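Local coordinates for ferric-siderophore receptor protein (PDB 2X4L), which probably binds iron-loaded siderophores outside the membrane and delivers them for uptake, at residues G67-T72 with W126-E131; T92-E97 with E104-L109; I199-G204 with V230-P235; D261-D266 with L285-A290. All blocks are in the same frame, centred on the assembly; numbering follows the deposited sequence.

In the fold
Two sheets on opposite sides of the chain's centre carry the four contacts, as expected of a two-lobed solute-binding protein. Interactions 1 and 2 share the parallel sheet: their strands 67-69 and 92-95 are neighbours, joined by a backbone hydrogen bond from Leu94 N to Val68 O. Interactions 3 and 4 share the mixed sheet through adjacent strands 200-206 and 262-266 and the salt bridge from Arg200 to Asp261. Interaction 3 is strand pairing, with backbone bonds and water bridges; the others rest on side-chain packing, aromatic on a loop in interaction 1, aliphatic against a helix in 4, and with a tyrosine ring and a lysine added in 2. Interactions 1, 3 and 4 are buried, whereas interaction 2 reaches the surface at Lys105.

Interaction 1: G67-T72 with W126-E131; sequences GVFGPT and WSVPEE
Where strand 67-69 of the five-stranded parallel sheet ends, the Phe69 ring meets residues 126-128 of the loop between strand 113-118 and helix 133-139. Phe69 CG sits between its own backbone N and carbonyl carbon, in the crowded position (chi1 56°), and the ring's CD1-CE1-CZ side is what touches the loop. Trp126 O lies at the ring edge near its plane, 3.7 Å from Phe69 CE1; this carbonyl also accepts a hydrogen bond from Thr116 OG1. Ser127 brings its CB to 3.9 Å from Phe69 CE1, while its OG is bonded to Gly99 N. From further along the loop, Val128 CG2 reaches both Phe69 CE1 and CZ, at 3.8 Å from the latter. Gly70 follows, with backbone angles (137°/179°) that would jam a CB against the preceding carbonyl O. An alanine at Phe69 would probably open a gap between the strand end and Ser127 and Val128, leaving Val128 CG2 without its aromatic neighbour. The loop is thus held to the sheet here by van der Waals packing, the polar Trp126 O and Ser127 OG being satisfied by residues beyond the pair.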
loop_
_atom_site.group_PDB
_atom_site.type_symbol
_atom_site.label_atom_id
_atom_site.label_comp_id
_atom_site.label_asym_id
_atom_site.label_seq_id
_atom_site.Cartn_x
_atom_site.Cartn_y
_atom_site.Cartn_z
ATOM N N GLY A 67 -16.451 -9.301 -4.692
ATOM C CA GLY A 67 -15.427 -10.291 -4.322
ATOM C C GLY A 67 -14.087 -9.580 -4.160
ATOM O O GLY A 67 -13.876 -8.510 -4.746
ATOM N N VAL A 68 -13.255 -10.186 -3.316
ATOM C CA VAL A 68 -11.909 -9.657 -3.086
ATOM C C VAL A 68 -10.920 -10.805 -3.205
ATOM O O VAL A 68 -11.246 -11.968 -3.000
ATOM C CB VAL A 68 -11.707 -8.939 -1.718
ATOM C CG1 VAL A 68 -12.646 -7.744 -1.674
ATOM C CG2 VAL A 68 -11.938 -9.884 -0.500
ATOM N N PHE A 69 -9.649 -10.443 -3.440
ATOM C CA PHE A 69 -8.547 -11.389 -3.349
ATOM C C PHE A 69 -7.334 -10.648 -2.818
ATOM O O PHE A 69 -6.979 -9.547 -3.242
ATOM C CB PHE A 69 -8.266 -12.033 -4.763
ATOM C CG PHE A 69 -7.997 -11.073 -5.861
ATOM C CD1 PHE A 69 -6.685 -10.771 -6.223
ATOM C CD2 PHE A 69 -9.029 -10.375 -6.510
ATOM C CE1 PHE A 69 -6.363 -9.859 -7.251
ATOM C CE2 PHE A 69 -8.744 -9.466 -7.581
ATOM C CZ PHE A 69 -7.385 -9.200 -7.925
ATOM N N GLY A 70 -6.678 -11.319 -1.846
ATOM C CA GLY A 70 -5.513 -10.703 -1.185
ATOM C C GLY A 70 -5.650 -10.968 0.297
ATOM O O GLY A 70 -6.575 -11.592 0.770
ATOM N N PRO A 71 -4.654 -10.480 1.052
ATOM C CA PRO A 71 -4.743 -10.600 2.502
ATOM C C PRO A 71 -5.990 -9.895 2.983
ATOM O O PRO A 71 -6.100 -8.689 2.859
ATOM C CB PRO A 71 -3.452 -9.868 2.991
ATOM C CG PRO A 71 -2.557 -9.884 1.825
ATOM C CD PRO A 71 -3.482 -9.694 0.609
ATOM N N THR A 72 -6.952 -10.665 3.555
ATOM C CA THR A 72 -8.269 -10.119 3.871
ATOM C C THR A 72 -8.642 -10.261 5.330
ATOM O O THR A 72 -9.166 -9.318 5.918
ATOM C CB THR A 72 -9.329 -10.746 2.965
ATOM O OG1 THR A 72 -8.955 -10.549 1.582
ATOM C CG2 THR A 72 -10.676 -9.951 3.185
ATOM N N TRP A 126 -1.510 -6.972 -10.020
ATOM C CA TRP A 126 -1.000 -7.395 -8.698
ATOM C C TRP A 126 -1.931 -8.385 -8.030
ATOM O O TRP A 126 -3.177 -8.202 -7.961
ATOM C CB TRP A 126 -0.933 -6.145 -7.821
ATOM C CG TRP A 126 -0.343 -6.383 -6.428
ATOM C CD1 TRP A 126 -0.979 -6.136 -5.269
ATOM C CD2 TRP A 126 1.007 -6.770 -6.084
ATOM N NE1 TRP A 126 -0.107 -6.347 -4.202
ATOM C CE2 TRP A 126 1.115 -6.677 -4.691
ATOM C CE3 TRP A 126 2.174 -7.090 -6.836
ATOM C CZ2 TRP A 126 2.285 -6.968 -4.006
ATOM C CZ3 TRP A 126 3.366 -7.393 -6.155
ATOM C CH2 TRP A 126 3.407 -7.296 -4.752
ATOM N N SER A 127 -1.339 -9.489 -7.614
ATOM C CA SER A 127 -1.968 -10.536 -6.811
ATOM C C SER A 127 -2.839 -11.499 -7.625
ATOM O O SER A 127 -3.407 -12.448 -7.039
ATOM C CB SER A 127 -2.791 -9.911 -5.626
ATOM O OG SER A 127 -2.960 -10.872 -4.570
ATOM N N VAL A 128 -2.980 -11.296 -8.931
ATOM C CA VAL A 128 -3.736 -12.235 -9.768
ATOM C C VAL A 128 -2.729 -13.353 -10.008
ATOM O O VAL A 128 -1.616 -13.108 -10.479
ATOM C CB VAL A 128 -4.192 -11.579 -11.089
ATOM C CG1 VAL A 128 -4.850 -12.623 -11.973
ATOM C CG2 VAL A 128 -5.228 -10.516 -10.795
ATOM N N PRO A 129 -3.101 -14.613 -9.679
ATOM C CA PRO A 129 -2.117 -15.690 -9.783
ATOM C C PRO A 129 -1.534 -15.779 -11.179
ATOM O O PRO A 129 -2.299 -15.834 -12.146
ATOM C CB PRO A 129 -2.861 -16.932 -9.394
ATOM C CG PRO A 129 -4.142 -16.531 -8.805
ATOM C CD PRO A 129 -4.382 -15.033 -9.079
ATOM N N GLU A 130 -0.202 -15.848 -11.253
ATOM C CA GLU A 130 0.396 -15.980 -12.524
ATOM C C GLU A 130 -0.039 -17.218 -13.259
ATOM O O GLU A 130 -0.237 -17.134 -14.447
ATOM C CB GLU A 130 1.912 -16.051 -12.317
ATOM C CG GLU A 130 2.639 -15.977 -13.650
ATOM C CD GLU A 130 2.590 -14.518 -14.145
ATOM O OE1 GLU A 130 2.268 -13.569 -13.324
ATOM O OE2 GLU A 130 2.851 -14.352 -15.354
ATOM N N GLU A 131 -0.239 -18.298 -12.543
ATOM C CA GLU A 131 -0.590 -19.550 -13.228
ATOM C C GLU A 131 -2.015 -19.594 -13.753
ATOM O O GLU A 131 -2.327 -20.499 -14.578
ATOM C CB GLU A 131 -0.357 -20.710 -12.325
ATOM C CG GLU A 131 -1.287 -20.758 -11.148
ATOM C CD GLU A 131 -0.842 -19.988 -9.896
ATOM O OE1 GLU A 131 0.014 -18.976 -9.936
ATOM O OE2 GLU A 131 -1.396 -20.439 -8.842
#

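Interaction 2: T92-E97 with E104-L109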
loop_
_atom_site.group_PDB
_atom_site.type_symbol
_atom_site.label_atom_id
_atom_site.label_comp_id
_atom_site.label_asym_id
_atom_site.label_seq_id
_atom_site.Cartn_x
_atom_site.Cartn_y
_atom_site.Cartn_z
ATOM N N THR A 92 -17.189 -11.809 -0.953
ATOM C CA THR A 92 -16.688 -13.171 -1.098
ATOM C C THR A 92 -15.169 -13.102 -1.224
ATOM O O THR A 92 -14.671 -12.435 -2.115
ATOM C CB THR A 92 -17.271 -13.806 -2.398
ATOM O OG1 THR A 92 -18.715 -13.957 -2.211
ATOM C CG2 THR A 92 -16.621 -15.183 -2.673
ATOM N N VAL A 93 -14.457 -13.808 -0.341
ATOM C CA VAL A 93 -13.042 -13.839 -0.382
ATOM C C VAL A 93 -12.630 -15.003 -1.320
ATOM O O VAL A 93 -12.902 -16.186 -1.058
ATOM C CB VAL A 93 -12.493 -14.091 1.034
ATOM C CG1 VAL A 93 -10.988 -14.250 1.060
ATOM C CG2 VAL A 93 -12.847 -12.882 1.936
ATOM N N LEU A 94 -11.938 -14.619 -2.424
ATOM C CA LEU A 94 -11.540 -15.553 -3.453
ATOM C C LEU A 94 -10.168 -16.121 -3.169
ATOM O O LEU A 94 -9.771 -17.135 -3.780
ATOM C CB LEU A 94 -11.542 -14.797 -4.798
ATOM C CG LEU A 94 -12.947 -14.346 -5.192
ATOM C CD1 LEU A 94 -12.779 -13.409 -6.436
ATOM C CD2 LEU A 94 -13.873 -15.493 -5.583
ATOM N N GLY A 95 -9.412 -15.450 -2.299
ATOM C CA GLY A 95 -8.064 -15.855 -1.929
ATOM C C GLY A 95 -7.731 -14.924 -0.737
ATOM O O GLY A 95 -8.128 -13.742 -0.777
ATOM N N ASN A 96 -6.978 -15.452 0.230
ATOM C CA ASN A 96 -6.782 -14.746 1.528
ATOM C C ASN A 96 -5.315 -14.463 1.792
ATOM O O ASN A 96 -4.884 -14.363 2.977
ATOM C CB ASN A 96 -7.425 -15.536 2.695
ATOM C CG ASN A 96 -7.962 -14.627 3.777
ATOM O OD1 ASN A 96 -7.632 -13.446 3.855
ATOM N ND2 ASN A 96 -8.793 -15.213 4.667
ATOM N N GLU A 97 -4.553 -14.363 0.703
ATOM C CA GLU A 97 -3.115 -14.060 0.720
ATOM C C GLU A 97 -2.838 -13.509 -0.696
ATOM O O GLU A 97 -3.693 -13.661 -1.605
ATOM C CB GLU A 97 -2.209 -15.269 1.091
ATOM C CG GLU A 97 -2.373 -16.359 0.089
ATOM C CD GLU A 97 -1.646 -17.666 0.448
ATOM O OE1 GLU A 97 -1.261 -17.807 1.617
ATOM O OE2 GLU A 97 -1.464 -18.549 -0.452
ATOM N N GLU A 104 -13.079 -20.716 -10.236
ATOM C CA GLU A 104 -14.467 -21.183 -10.262
ATOM C C GLU A 104 -15.335 -20.286 -9.382
ATOM O O GLU A 104 -16.447 -19.940 -9.780
ATOM C CB GLU A 104 -14.580 -22.629 -9.782
ATOM C CG GLU A 104 -13.879 -23.663 -10.725
ATOM C CD GLU A 104 -13.878 -25.134 -10.142
ATOM O OE1 GLU A 104 -14.654 -25.482 -9.196
ATOM O OE2 GLU A 104 -13.087 -25.970 -10.654
ATOM N N LYS A 105 -14.843 -19.933 -8.193
ATOM C CA LYS A 105 -15.650 -19.098 -7.314
ATOM C C LYS A 105 -15.713 -17.696 -7.891
ATOM O O LYS A 105 -16.752 -16.983 -7.733
ATOM C CB LYS A 105 -14.984 -19.051 -5.934
ATOM C CG LYS A 105 -15.826 -18.394 -4.930
ATOM C CD LYS A 105 -17.078 -19.378 -4.724
ATOM C CE LYS A 105 -17.678 -19.179 -3.353
ATOM N NZ LYS A 105 -16.563 -18.684 -2.526
ATOM N N TYR A 106 -14.642 -17.200 -8.596
ATOM C CA TYR A 106 -14.725 -15.900 -9.237
ATOM C C TYR A 106 -15.881 -15.897 -10.296
ATOM O O TYR A 106 -16.626 -14.953 -10.330
ATOM C CB TYR A 106 -13.376 -15.672 -9.894
ATOM C CG TYR A 106 -13.216 -14.433 -10.721
ATOM C CD1 TYR A 106 -13.616 -13.191 -10.253
ATOM C CD2 TYR A 106 -12.676 -14.490 -12.022
ATOM C CE1 TYR A 106 -13.430 -12.033 -11.038
ATOM C CE2 TYR A 106 -12.491 -13.356 -12.780
ATOM C CZ TYR A 106 -12.840 -12.108 -12.263
ATOM O OH TYR A 106 -12.727 -10.923 -12.968
ATOM N N ALA A 107 -15.914 -16.951 -11.138
ATOM C CA ALA A 107 -16.987 -17.020 -12.119
ATOM C C ALA A 107 -18.368 -16.962 -11.489
ATOM O O ALA A 107 -19.286 -16.351 -12.069
ATOM C CB ALA A 107 -16.872 -18.307 -12.889
ATOM N N SER A 108 -18.508 -17.607 -10.316
ATOM C CA SER A 108 -19.795 -17.653 -9.620
ATOM C C SER A 108 -20.311 -16.256 -9.217
ATOM O O SER A 108 -21.524 -16.096 -8.945
ATOM C CB SER A 108 -19.744 -18.619 -8.442
ATOM O OG SER A 108 -19.224 -17.938 -7.353
ATOM N N LEU A 109 -19.433 -15.235 -9.182
ATOM C CA LEU A 109 -19.838 -13.866 -8.829
ATOM C C LEU A 109 -20.357 -13.137 -10.012
ATOM O O LEU A 109 -20.727 -11.973 -9.844
ATOM C CB LEU A 109 -18.647 -13.061 -8.179
ATOM C CG LEU A 109 -18.035 -13.799 -6.952
ATOM C CD1 LEU A 109 -16.966 -12.918 -6.436
ATOM C CD2 LEU A 109 -19.051 -13.993 -5.814
#
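Leu94 wedges its two methyls against helix 103-108, and this is the tight part of the contact. CD2 comes 3.5 Å from Tyr106 N and 3.6 Å from Lys105 CG, so it rests on the helix backbone and on the root of the lysine chain together. CD1 turns to the tyrosine, 3.9 Å from Tyr106 CD1, and Leu109 CD1 completes the apolar cluster 4.1 Å from Leu94 CD2. Thr92 and Leu109 belong to the packed part too, meeting tip to tip with Leu109 CD2 3.6 Å from Thr92 OG1. An alanine in place of Leu94 would probably leave a gap beside the helix and take from Tyr106 and Leu109 their leucine methyl partners on this strand. The loose, solvent side is at Lys105. Thr92 CG2, anti to the backbone N, lies 3.5 Å from Lys105 NZ, a contact of a methyl with an ammonium group rather than a polar bond. The Lys105 chain bends at chi2 (68°) and again at chi4, staying exposed as it passes the threonine. On the inner side Val49 of strand 48-51 packs on Leu94, Tyr106 and Leu109 alike, and Val136 and Leu139 of helix 133-139 touch the Tyr106 side chain. Helix 103-108 thus lies over one face of the parallel sheet, from the border strand 92-95 across to Val49 of strand 48-51.

Interaction 3: I199-G204 with V230-P235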
loop_
_atom_site.group_PDB
_atom_site.type_symbol
_atom_site.label_atom_id
_atom_site.label_comp_id
_atom_site.label_asym_id
_atom_site.label_seq_id
_atom_site.Cartn_x
_atom_site.Cartn_y
_atom_site.Cartn_z
ATOM N N ILE A 199 16.732 14.038 11.633
ATOM C CA ILE A 199 16.076 12.734 11.896
ATOM C C ILE A 199 16.084 11.825 10.669
ATOM O O ILE A 199 15.460 12.170 9.651
ATOM C CB ILE A 199 14.649 12.904 12.502
ATOM C CG1 ILE A 199 14.765 13.694 13.822
ATOM C CG2 ILE A 199 13.970 11.518 12.600
ATOM C CD1 ILE A 199 15.656 12.998 14.954
ATOM N N ARG A 200 16.796 10.709 10.748
ATOM C CA ARG A 200 17.009 9.771 9.604
ATOM C C ARG A 200 15.992 8.643 9.722
ATOM O O ARG A 200 15.913 7.985 10.777
ATOM C CB ARG A 200 18.391 9.140 9.695
ATOM C CG ARG A 200 19.439 10.188 9.570
ATOM C CD ARG A 200 20.809 9.802 10.154
ATOM N NE ARG A 200 20.760 9.671 11.582
ATOM C CZ ARG A 200 21.792 9.369 12.378
ATOM N NH1 ARG A 200 23.003 9.204 11.908
ATOM N NH2 ARG A 200 21.567 9.280 13.663
ATOM N N VAL A 201 15.168 8.470 8.713
ATOM C CA VAL A 201 14.139 7.421 8.663
ATOM C C VAL A 201 14.552 6.232 7.828
ATOM O O VAL A 201 14.995 6.456 6.678
ATOM C CB VAL A 201 12.860 8.041 8.059
ATOM C CG1 VAL A 201 11.748 6.929 8.079
ATOM C CG2 VAL A 201 12.440 9.254 8.955
ATOM N N LEU A 202 14.416 5.014 8.377
ATOM C CA LEU A 202 14.763 3.815 7.689
ATOM C C LEU A 202 13.509 3.055 7.432
ATOM O O LEU A 202 12.685 2.816 8.359
ATOM C CB LEU A 202 15.734 2.992 8.498
ATOM C CG LEU A 202 16.216 1.757 7.703
ATOM C CD1 LEU A 202 17.601 1.391 8.102
ATOM C CD2 LEU A 202 15.281 0.601 7.960
ATOM N N ALA A 203 13.261 2.666 6.179
ATOM C CA ALA A 203 12.082 1.847 5.777
ATOM C C ALA A 203 12.519 0.383 5.700
ATOM O O ALA A 203 13.335 0.026 4.841
ATOM C CB ALA A 203 11.597 2.306 4.438
ATOM N N GLY A 204 11.945 -0.443 6.572
ATOM C CA GLY A 204 12.329 -1.856 6.611
ATOM C C GLY A 204 11.140 -2.809 6.490
ATOM O O GLY A 204 9.983 -2.394 6.624
ATOM N N VAL A 230 11.330 14.503 3.960
ATOM C CA VAL A 230 11.787 13.499 4.958
ATOM C C VAL A 230 13.190 13.020 4.588
ATOM O O VAL A 230 13.455 12.816 3.392
ATOM C CB VAL A 230 10.827 12.346 5.071
ATOM C CG1 VAL A 230 11.352 11.266 6.034
ATOM C CG2 VAL A 230 9.518 12.843 5.655
ATOM N N ASN A 231 14.043 12.892 5.598
ATOM C CA ASN A 231 15.444 12.439 5.435
ATOM C C ASN A 231 15.430 10.918 5.571
ATOM O O ASN A 231 15.344 10.380 6.691
ATOM C CB ASN A 231 16.254 13.102 6.559
ATOM C CG ASN A 231 17.705 12.733 6.535
ATOM O OD1 ASN A 231 18.114 11.882 5.748
ATOM N ND2 ASN A 231 18.479 13.271 7.514
ATOM N N PHE A 232 15.489 10.243 4.453
ATOM C CA PHE A 232 15.580 8.765 4.463
ATOM C C PHE A 232 16.962 8.245 4.353
ATOM O O PHE A 232 17.822 8.794 3.593
ATOM C CB PHE A 232 14.785 8.138 3.304
ATOM C CG PHE A 232 13.294 8.128 3.572
ATOM C CD1 PHE A 232 12.547 9.190 3.164
ATOM C CD2 PHE A 232 12.691 7.088 4.276
ATOM C CE1 PHE A 232 11.151 9.185 3.435
ATOM C CE2 PHE A 232 11.314 7.070 4.554
ATOM C CZ PHE A 232 10.576 8.158 4.156
ATOM N N VAL A 233 17.183 7.123 5.045
ATOM C CA VAL A 233 18.316 6.227 4.724
ATOM C C VAL A 233 18.086 5.682 3.317
ATOM O O VAL A 233 16.979 5.224 2.982
ATOM C CB VAL A 233 18.349 5.023 5.708
ATOM C CG1 VAL A 233 19.400 3.986 5.247
ATOM C CG2 VAL A 233 18.692 5.553 7.039
ATOM N N GLU A 234 19.109 5.779 2.476
ATOM C CA GLU A 234 18.990 5.357 1.104
ATOM C C GLU A 234 20.135 4.414 0.821
ATOM O O GLU A 234 21.291 4.846 0.523
ATOM C CB GLU A 234 19.173 6.588 0.187
ATOM C CG GLU A 234 18.068 7.635 0.222
ATOM C CD GLU A 234 16.787 7.281 -0.532
ATOM O OE1 GLU A 234 16.648 6.128 -0.931
ATOM O OE2 GLU A 234 15.937 8.190 -0.640
ATOM N N PRO A 235 19.841 3.128 0.770
ATOM C CA PRO A 235 20.851 2.178 0.255
ATOM C C PRO A 235 21.272 2.591 -1.159
ATOM O O PRO A 235 20.487 3.114 -1.907
ATOM C CB PRO A 235 20.075 0.830 0.195
ATOM C CG PRO A 235 18.988 0.990 1.280
ATOM C CD PRO A 235 18.570 2.459 1.130
HETATM O O HOH W 1 13.435 13.612 8.347
HETATM O O HOH W 2 15.204 3.396 4.130
#
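Val201 O accepts the backbone N-H of Val233 at 2.8 Å from Val233 N, with an angle of 159° at the hydrogen, and also receives a CA-H contact from Phe232 CA at 3.3 Å. This is parallel beta pairing within the mixed sheet, the short strand 231-232 running beside strand 200-206. The other half of the bridge is the Val201 N-H, which points almost straight (172°) at Asn231 O, 2.8 Å from Val201 N. Val201 thus bonds to the residues flanking Phe232, the usual parallel pattern.

Val201 and Phe232 stand on the same face, side by side and pointing the same way. Val201 CG1, anti to the backbone N, lies 3.6 Å from Phe232 CE2, while CG2 turns the other way to within 3.7 Å of Val230 CG1. Leu222 and Phe225 of helix 220-227 touch the Phe232 side chain, and Ile264 of the next strand touches Val201. Beyond this face, Arg200 and Asn231 also run alongside each other, with Arg200 CG 3.8 Å from Asn231 ND2. Their polar ends look elsewhere: Arg200 NE forms a salt bridge with Asp261, and Asn231 ND2 bonds to Pro197 O.

The chain directions differ by 54°, consistent with the short run of direct pairing; waters bridge on both sides of it. One water takes the N-H of Asn231 and donates to Ile199 O. The second lies 2.9 Å from Ala203 N, whose hydrogen it accepts, and 2.8 Å from Val233 O, to which it donates.

Interaction 4: D261-D266 with L285-A290; sequences DVIIMD and LPAVKA
Ile263 and Leu285 cross at about a right angle, with Ile263 CD1 3.7 Å from Leu285 CD1. The isoleucine reaches that far because CG1 is anti to its own carbonyl carbon and CD1 continues the chain in an extended line (chi2 176°). The same methyl also has a neighbour in the helix proper, Ala287 CB at 3.8 Å, and a more distant one in Val288 CG2 at 4.3 Å. Ile263 CD1 thus touches three residues of 285-290, and Ile263 CG1 also lies 3.8 Å from Ala287 CB.

Ala287 makes the second part of the contact. Its CB points at the strand and comes within 3.5 Å of Asp261 O, where the CA atoms of Asp261 and Ala287 are 5.2 Å apart. The Asp261 side chain points away from the helix: besides its salt bridge to strand 200-206, its OD1 accepts the N-H groups of Val324 and Gly325 at the chain's end.

Leu285 occupies the N-cap position of the short helix 286-289. Its carbonyl O is 2.8 Å from Lys289 N, closing the first turn, and Pro286 follows at the start of the helix, where its lack of an N-H costs no helical bond. That turn presents Leu285, Ala287 and Val288 to Ile263.

Trp282 of helix 280-283 packs on both Ile263 and Val288, and Leu202 of strand 200-206 touches Ile263. The short helix thus packs against the start of strand 262-266, on the face carrying Ile263, just ahead of strand 293-296, which pairs with 262-266 in parallel.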
loop_
_atom_site.group_PDB
_atom_site.type_symbol
_atom_site.label_atom_id
_atom_site.label_comp_id
_atom_site.label_asym_id
_atom_site.label_seq_id
_atom_site.Cartn_x
_atom_site.Cartn_y
_atom_site.Cartn_z
ATOM N N ASP A 261 17.164 6.919 13.119
ATOM C CA ASP A 261 16.515 7.472 14.255
ATOM C C ASP A 261 15.054 6.999 14.384
ATOM O O ASP A 261 14.535 6.776 15.481
ATOM C CB ASP A 261 16.567 8.997 14.200
ATOM C CG ASP A 261 17.960 9.470 14.053
ATOM O OD1 ASP A 261 18.828 9.053 14.855
ATOM O OD2 ASP A 261 18.363 10.086 13.043
ATOM N N VAL A 262 14.376 6.856 13.233
ATOM C CA VAL A 262 12.990 6.357 13.203
ATOM C C VAL A 262 13.010 5.208 12.195
ATOM O O VAL A 262 13.583 5.351 11.077
ATOM C CB VAL A 262 12.005 7.439 12.691
ATOM C CG1 VAL A 262 10.644 6.831 12.473
ATOM C CG2 VAL A 262 11.969 8.565 13.701
ATOM N N ILE A 263 12.442 4.075 12.580
ATOM C CA ILE A 263 12.270 2.938 11.609
ATOM C C ILE A 263 10.786 2.745 11.338
ATOM O O ILE A 263 9.984 2.703 12.294
ATOM C CB ILE A 263 12.897 1.685 12.186
ATOM C CG1 ILE A 263 14.339 1.944 12.497
ATOM C CG2 ILE A 263 12.699 0.507 11.174
ATOM C CD1 ILE A 263 15.066 0.674 13.218
ATOM N N ILE A 264 10.425 2.659 10.030
ATOM C CA ILE A 264 9.061 2.404 9.619
ATOM C C ILE A 264 9.019 0.998 9.034
ATOM O O ILE A 264 9.790 0.704 8.069
ATOM C CB ILE A 264 8.526 3.495 8.728
ATOM C CG1 ILE A 264 9.211 3.634 7.338
ATOM C CG2 ILE A 264 8.736 4.895 9.522
ATOM C CD1 ILE A 264 8.578 4.668 6.353
ATOM N N MET A 265 8.258 0.101 9.673
ATOM C CA MET A 265 8.293 -1.322 9.326
ATOM C C MET A 265 7.009 -1.749 8.605
ATOM O O MET A 265 5.899 -1.517 9.064
ATOM C CB MET A 265 8.420 -2.164 10.598
ATOM C CG MET A 265 9.853 -2.052 11.241
ATOM S SD MET A 265 11.147 -2.577 10.229
ATOM C CE MET A 265 10.809 -4.343 10.127
ATOM N N ASP A 266 7.218 -2.477 7.514
ATOM C CA ASP A 266 6.164 -3.084 6.716
ATOM C C ASP A 266 5.116 -3.730 7.648
ATOM O O ASP A 266 5.448 -4.568 8.527
ATOM C CB ASP A 266 6.840 -4.176 5.872
ATOM C CG ASP A 266 5.999 -4.697 4.704
ATOM O OD1 ASP A 266 4.785 -4.611 4.690
ATOM O OD2 ASP A 266 6.707 -5.248 3.828
ATOM N N LEU A 285 18.904 -2.087 18.376
ATOM C CA LEU A 285 18.924 -0.884 17.548
ATOM C C LEU A 285 18.562 0.360 18.361
ATOM O O LEU A 285 17.597 0.347 19.126
ATOM C CB LEU A 285 17.971 -1.033 16.361
ATOM C CG LEU A 285 18.442 -1.940 15.222
ATOM C CD1 LEU A 285 17.376 -2.046 14.142
ATOM C CD2 LEU A 285 19.754 -1.435 14.639
ATOM N N PRO A 286 19.335 1.428 18.195
ATOM C CA PRO A 286 19.081 2.677 18.922
ATOM C C PRO A 286 17.625 3.115 18.801
ATOM O O PRO A 286 17.017 3.532 19.787
ATOM C CB PRO A 286 19.993 3.679 18.214
ATOM C CG PRO A 286 21.109 2.854 17.681
ATOM C CD PRO A 286 20.498 1.535 17.298
ATOM N N ALA A 287 17.078 3.017 17.594
ATOM C CA ALA A 287 15.697 3.393 17.332
ATOM C C ALA A 287 14.729 2.469 18.056
ATOM O O ALA A 287 13.733 2.924 18.619
ATOM C CB ALA A 287 15.421 3.387 15.836
ATOM N N VAL A 288 15.018 1.170 18.045
ATOM C CA VAL A 288 14.125 0.204 18.730
ATOM C C VAL A 288 14.158 0.411 20.270
ATOM O O VAL A 288 13.089 0.497 20.896
ATOM C CB VAL A 288 14.568 -1.216 18.382
ATOM C CG1 VAL A 288 13.731 -2.238 19.112
ATOM C CG2 VAL A 288 14.405 -1.397 16.897
ATOM N N LYS A 289 15.345 0.639 20.797
ATOM C CA LYS A 289 15.490 0.886 22.231
ATOM C C LYS A 289 14.811 2.162 22.605
ATOM O O LYS A 289 14.265 2.248 23.722
ATOM C CB LYS A 289 16.969 0.935 22.602
ATOM C CG LYS A 289 17.610 -0.471 22.642
ATOM C CD LYS A 289 19.097 -0.255 22.408
ATOM C CE LYS A 289 19.891 -0.199 23.637
ATOM N NZ LYS A 289 21.282 -0.098 23.092
ATOM N N ALA A 290 14.844 3.172 21.709
ATOM C CA ALA A 290 14.153 4.465 22.003
ATOM C C ALA A 290 12.647 4.419 21.772
ATOM O O ALA A 290 11.959 5.403 22.006
ATOM C CB ALA A 290 14.796 5.686 21.229
#